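Local coordinates for protein probable oxidoreductase (Pseudomonas aeruginosa, PDB 4B7C) that probably catalyses an NADP-dependent oxidation or reduction, as a member of the medium-chain dehydrogenase/reductase family, at residues 35-49 with 76-90. Sequence-based numbering, arbitrary orientation.
Sequences EPAEGQILVKNEYLS and ALGVGKVLVSKHPGF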
loop_
_atom_site.group_PDB
_atom_site.type_symbol
_atom_site.label_atom_id
_atom_site.label_comp_id
_atom_site.label_asym_id
_atom_site.label_seq_id
_atom_site.Cartn_x
_atom_site.Cartn_y
_atom_site.Cartn_z
ATOM N N GLU B 35 12.327 3.231 45.377
ATOM C CA GLU B 35 13.309 2.140 45.244
ATOM C C GLU B 35 12.735 1.096 44.295
ATOM O O GLU B 35 11.534 0.902 44.263
ATOM C CB GLU B 35 13.696 1.566 46.631
ATOM C CG GLU B 35 12.591 0.957 47.449
ATOM C CD GLU B 35 13.079 0.468 48.816
ATOM O OE1 GLU B 35 13.652 1.331 49.495
ATOM O OE2 GLU B 35 12.912 -0.725 49.227
ATOM N N PRO B 36 13.585 0.450 43.482
ATOM C CA PRO B 36 13.009 -0.583 42.629
ATOM C C PRO B 36 12.512 -1.767 43.435
ATOM O O PRO B 36 13.164 -2.199 44.390
ATOM C CB PRO B 36 14.184 -1.009 41.739
ATOM C CG PRO B 36 15.389 -0.725 42.559
ATOM C CD PRO B 36 15.048 0.517 43.334
ATOM N N ALA B 37 11.377 -2.304 43.021
ATOM C CA ALA B 37 10.889 -3.565 43.557
ATOM C C ALA B 37 11.536 -4.717 42.800
ATOM O O ALA B 37 12.206 -4.520 41.790
ATOM C CB ALA B 37 9.371 -3.655 43.432
ATOM N N GLU B 38 11.244 -5.926 43.245
ATOM C CA GLU B 38 11.677 -7.117 42.560
ATOM C C GLU B 38 11.259 -7.127 41.077
ATOM O O GLU B 38 10.138 -6.759 40.717
ATOM C CB GLU B 38 11.155 -8.338 43.303
ATOM C CG GLU B 38 11.634 -9.665 42.767
ATOM C CD GLU B 38 13.111 -9.919 42.955
ATOM O OE1 GLU B 38 13.785 -9.186 43.725
ATOM O OE2 GLU B 38 13.578 -10.875 42.312
ATOM N N GLY B 39 12.180 -7.542 40.214
ATOM C CA GLY B 39 11.953 -7.554 38.761
ATOM C C GLY B 39 12.046 -6.184 38.115
ATOM O O GLY B 39 11.785 -6.020 36.921
ATOM N N GLN B 40 12.453 -5.192 38.902
ATOM C CA GLN B 40 12.644 -3.835 38.381
ATOM C C GLN B 40 14.105 -3.394 38.423
ATOM O O GLN B 40 14.932 -3.970 39.133
ATOM C CB GLN B 40 11.792 -2.838 39.174
ATOM C CG GLN B 40 10.294 -3.135 39.150
ATOM C CD GLN B 40 9.482 -2.027 39.817
ATOM O OE1 GLN B 40 9.971 -1.351 40.715
ATOM N NE2 GLN B 40 8.234 -1.864 39.400
ATOM N N ILE B 41 14.394 -2.338 37.672
ATOM C CA ILE B 41 15.678 -1.647 37.756
ATOM C C ILE B 41 15.480 -0.157 38.025
ATOM O O ILE B 41 14.412 0.411 37.758
ATOM C CB ILE B 41 16.533 -1.839 36.498
ATOM C CG1 ILE B 41 15.889 -1.178 35.276
ATOM C CG2 ILE B 41 16.791 -3.332 36.262
ATOM C CD1 ILE B 41 16.784 -1.219 34.053
ATOM N N LEU B 42 16.516 0.454 38.593
ATOM C CA LEU B 42 16.590 1.908 38.795
ATOM C C LEU B 42 17.684 2.442 37.898
ATOM O O LEU B 42 18.855 2.031 38.008
ATOM C CB LEU B 42 16.870 2.270 40.263
ATOM C CG LEU B 42 17.357 3.712 40.562
ATOM C CD1 LEU B 42 16.334 4.746 40.125
ATOM C CD2 LEU B 42 17.740 3.949 42.020
ATOM N N VAL B 43 17.309 3.363 37.019
ATOM C CA VAL B 43 18.225 3.924 36.029
ATOM C C VAL B 43 18.345 5.439 36.189
ATOM O O VAL B 43 17.338 6.144 36.337
ATOM C CB VAL B 43 17.775 3.644 34.585
ATOM C CG1 VAL B 43 18.650 4.399 33.598
ATOM C CG2 VAL B 43 17.793 2.150 34.271
ATOM N N LYS B 44 19.587 5.934 36.187
ATOM C CA LYS B 44 19.836 7.372 36.105
ATOM C C LYS B 44 19.806 7.762 34.639
ATOM O O LYS B 44 20.658 7.338 33.866
ATOM C CB LYS B 44 21.183 7.763 36.722
ATOM C CG LYS B 44 21.539 9.240 36.535
ATOM C CD LYS B 44 20.616 10.171 37.317
ATOM C CE LYS B 44 20.650 11.626 36.827
ATOM N NZ LYS B 44 19.644 11.937 35.757
ATOM N N ASN B 45 18.802 8.541 34.253
ATOM C CA ASN B 45 18.660 8.939 32.858
ATOM C C ASN B 45 19.737 9.956 32.481
ATOM O O ASN B 45 19.949 10.934 33.191
ATOM C CB ASN B 45 17.261 9.503 32.584
ATOM C CG ASN B 45 16.155 8.477 32.798
ATOM O OD1 ASN B 45 16.413 7.277 32.975
ATOM N ND2 ASN B 45 14.902 8.944 32.755
ATOM N N GLU B 46 20.407 9.719 31.360
ATOM C CA GLU B 46 21.512 10.582 30.933
ATOM C C GLU B 46 21.193 11.385 29.677
ATOM O O GLU B 46 21.460 12.589 29.617
ATOM C CB GLU B 46 22.782 9.756 30.708
ATOM C CG GLU B 46 23.394 9.206 32.005
ATOM C CD GLU B 46 24.918 9.235 32.102
ATOM O OE1 GLU B 46 25.613 9.520 31.076
ATOM O OE2 GLU B 46 25.404 8.982 33.255
ATOM N N TYR B 47 20.649 10.700 28.679
ATOM C CA TYR B 47 20.240 11.324 27.436
ATOM C C TYR B 47 18.866 10.803 27.012
ATOM O O TYR B 47 18.593 9.609 27.090
ATOM C CB TYR B 47 21.229 11.040 26.328
ATOM C CG TYR B 47 22.595 11.622 26.564
ATOM C CD1 TYR B 47 22.903 12.911 26.139
ATOM C CD2 TYR B 47 23.576 10.881 27.205
ATOM C CE1 TYR B 47 24.157 13.453 26.342
ATOM C CE2 TYR B 47 24.836 11.404 27.411
ATOM C CZ TYR B 47 25.124 12.689 26.985
ATOM O OH TYR B 47 26.360 13.223 27.182
ATOM N N LEU B 48 18.029 11.719 26.533
ATOM C CA LEU B 48 16.687 11.389 26.043
ATOM C C LEU B 48 16.533 11.713 24.579
ATOM O O LEU B 48 17.080 12.698 24.079
ATOM C CB LEU B 48 15.619 12.132 26.820
ATOM C CG LEU B 48 15.606 11.882 28.323
ATOM C CD1 LEU B 48 14.533 12.753 28.952
ATOM C CD2 LEU B 48 15.424 10.406 28.695
ATOM N N SER B 49 15.837 10.824 23.880
ATOM C CA SER B 49 15.569 10.994 22.466
ATOM C C SER B 49 14.325 11.861 22.283
ATOM O O SER B 49 13.252 11.545 22.781
ATOM C CB SER B 49 15.354 9.658 21.776
ATOM O OG SER B 49 14.964 9.868 20.426
ATOM N N ALA B 76 9.462 8.699 26.554
ATOM C CA ALA B 76 10.694 9.040 25.827
ATOM C C ALA B 76 11.669 7.874 25.849
ATOM O O ALA B 76 11.891 7.272 26.896
ATOM C CB ALA B 76 11.359 10.260 26.442
ATOM N N LEU B 77 12.238 7.575 24.701
ATOM C CA LEU B 77 13.351 6.659 24.625
ATOM C C LEU B 77 14.580 7.389 25.148
ATOM O O LEU B 77 14.742 8.600 24.964
ATOM C CB LEU B 77 13.595 6.169 23.194
ATOM C CG LEU B 77 12.485 5.289 22.584
ATOM C CD1 LEU B 77 12.758 5.058 21.101
ATOM C CD2 LEU B 77 12.290 3.972 23.304
ATOM N N GLY B 78 15.450 6.659 25.814
ATOM C CA GLY B 78 16.648 7.262 26.368
ATOM C C GLY B 78 17.753 6.273 26.636
ATOM O O GLY B 78 17.551 5.061 26.540
ATOM N N VAL B 79 18.919 6.822 26.977
ATOM C CA VAL B 79 20.029 6.029 27.465
ATOM C C VAL B 79 20.357 6.468 28.872
ATOM O O VAL B 79 20.355 7.658 29.196
ATOM C CB VAL B 79 21.297 6.129 26.598
ATOM C CG1 VAL B 79 21.162 5.191 25.402
ATOM C CG2 VAL B 79 21.547 7.548 26.136
ATOM N N GLY B 80 20.645 5.492 29.711
ATOM C CA GLY B 80 20.938 5.762 31.109
ATOM C C GLY B 80 21.789 4.695 31.752
ATOM O O GLY B 80 22.033 3.638 31.168
ATOM N N LYS B 81 22.185 4.966 32.990
ATOM C CA LYS B 81 23.038 4.060 33.756
ATOM C C LYS B 81 22.246 3.358 34.836
ATOM O O LYS B 81 21.525 3.994 35.611
ATOM C CB LYS B 81 24.188 4.833 34.405
ATOM C CG LYS B 81 25.211 3.951 35.107
ATOM C CD LYS B 81 26.190 4.790 35.912
ATOM C CE LYS B 81 27.411 3.992 36.326
ATOM N NZ LYS B 81 28.211 4.762 37.334
ATOM N N VAL B 82 22.375 2.042 34.889
ATOM C CA VAL B 82 21.714 1.259 35.915
ATOM C C VAL B 82 22.413 1.486 37.254
ATOM O O VAL B 82 23.591 1.183 37.407
ATOM C CB VAL B 82 21.713 -0.256 35.598
ATOM C CG1 VAL B 82 21.052 -1.004 36.740
ATOM C CG2 VAL B 82 21.017 -0.554 34.264
ATOM N N LEU B 83 21.676 1.997 38.227
ATOM C CA LEU B 83 22.197 2.232 39.571
ATOM C C LEU B 83 21.913 1.054 40.495
ATOM O O LEU B 83 22.762 0.652 41.291
ATOM C CB LEU B 83 21.580 3.495 40.177
ATOM C CG LEU B 83 21.835 4.800 39.411
ATOM C CD1 LEU B 83 21.304 5.935 40.274
ATOM C CD2 LEU B 83 23.319 5.039 39.130
ATOM N N VAL B 84 20.694 0.536 40.404
ATOM C CA VAL B 84 20.264 -0.621 41.182
ATOM C C VAL B 84 19.472 -1.550 40.293
ATOM O O VAL B 84 18.558 -1.105 39.595
ATOM C CB VAL B 84 19.343 -0.258 42.370
ATOM C CG1 VAL B 84 18.806 -1.528 43.013
ATOM C CG2 VAL B 84 20.059 0.627 43.379
ATOM N N SER B 85 19.791 -2.837 40.359
ATOM C CA SER B 85 19.033 -3.861 39.651
ATOM C C SER B 85 18.505 -4.957 40.559
ATOM O O SER B 85 19.233 -5.520 41.370
ATOM C CB SER B 85 19.862 -4.519 38.559
ATOM O OG SER B 85 19.123 -5.579 37.968
ATOM N N LYS B 86 17.209 -5.230 40.420
ATOM C CA LYS B 86 16.581 -6.423 41.016
ATOM C C LYS B 86 16.023 -7.321 39.905
ATOM O O LYS B 86 14.952 -7.902 40.019
ATOM C CB LYS B 86 15.505 -6.021 42.021
ATOM C CG LYS B 86 16.089 -5.430 43.297
ATOM C CD LYS B 86 14.998 -4.963 44.241
ATOM C CE LYS B 86 15.583 -4.270 45.456
ATOM N NZ LYS B 86 14.514 -3.644 46.248
ATOM N N HIS B 87 16.768 -7.364 38.809
ATOM C CA HIS B 87 16.412 -8.097 37.600
ATOM C C HIS B 87 17.651 -8.817 37.119
ATOM O O HIS B 87 18.693 -8.190 36.943
ATOM C CB HIS B 87 15.910 -7.127 36.529
ATOM C CG HIS B 87 15.288 -7.799 35.327
ATOM N ND1 HIS B 87 16.007 -8.507 34.447
ATOM C CD2 HIS B 87 13.975 -7.834 34.871
ATOM C CE1 HIS B 87 15.205 -8.980 33.484
ATOM N NE2 HIS B 87 13.959 -8.563 33.743
ATOM N N PRO B 88 17.556 -10.137 36.899
ATOM C CA PRO B 88 18.749 -10.951 36.545
ATOM C C PRO B 88 19.411 -10.609 35.202
ATOM O O PRO B 88 20.556 -10.959 34.978
ATOM C CB PRO B 88 18.221 -12.384 36.509
ATOM C CG PRO B 88 16.742 -12.297 36.551
ATOM C CD PRO B 88 16.312 -10.923 36.925
ATOM N N GLY B 89 18.701 -9.891 34.341
ATOM C CA GLY B 89 19.243 -9.464 33.048
ATOM C C GLY B 89 20.144 -8.241 33.078
ATOM O O GLY B 89 20.790 -7.906 32.084
ATOM N N PHE B 90 20.188 -7.566 34.218
ATOM C CA PHE B 90 20.887 -6.287 34.331
ATOM C C PHE B 90 21.655 -6.179 35.639
ATOM O O PHE B 90 21.220 -6.659 36.679
ATOM C CB PHE B 90 19.900 -5.107 34.211
ATOM C CG PHE B 90 19.142 -5.097 32.922
ATOM C CD1 PHE B 90 19.646 -4.454 31.808
ATOM C CD2 PHE B 90 17.934 -5.763 32.826
ATOM C CE1 PHE B 90 18.976 -4.488 30.599
ATOM C CE2 PHE B 90 17.249 -5.794 31.632
ATOM C CZ PHE B 90 17.766 -5.154 30.518
#
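Lys-86 sets CG beside its backbone N (chi1 -71°) and stays extended beyond it, which carries the ammonium along the 35-40 loop to Pro-36; NZ donates to Pro-36 O at 2.7 Å, nearly in line with the carbonyl. Its backbone adds two bonds, N to Gln-40 O and O from Gly-39 N, so Lys-86 holds the type II turn from Ala-37 to Gln-40 by two backbone bonds and the residue just before it, Pro-36, by its ammonium. Val-84 turns CG1 anti to its backbone N (chi1 173°) and meets Pro-36 CG at 3.5 Å, the two side chains crossing at about a right angle. On the face with Ser-85, Ile-41 CG2 lies 3.9 Å from His-87 CB and also touches Phe-90 CB, while Val-43 CG2 packs on Val-82 CG2.

Further along, the ladder is antiparallel but twice out of step. Leu-42 O receives Leu-83 N at 2.8 Å and, weakly, Val-84 N; Val-79 O takes both Glu-46 N and Tyr-47 N, the two donors lying in its carbonyl plane. Each doubling defines a classic beta bulge, one on either strand. Next to the second, Tyr-47 CB presses on Val-79 CG2 at 3.5 Å. Val-43 CG1 comes within 3.6 Å of Gly-80 CA, over a residue with no side chain on that face. The pairing continues to Ser-49 N, bonded to Leu-77 O.

The other edge of 41-49 bonds to strands 105-108 and 331-335, and Val-43 and Val-82 both touch Val-96. This twisted, doubly bulged antiparallel pair, its strand axes at 131°, is consistent with the GroES-like N-terminal domain of medium-chain dehydrogenases/reductases, whose curled sheet it helps build.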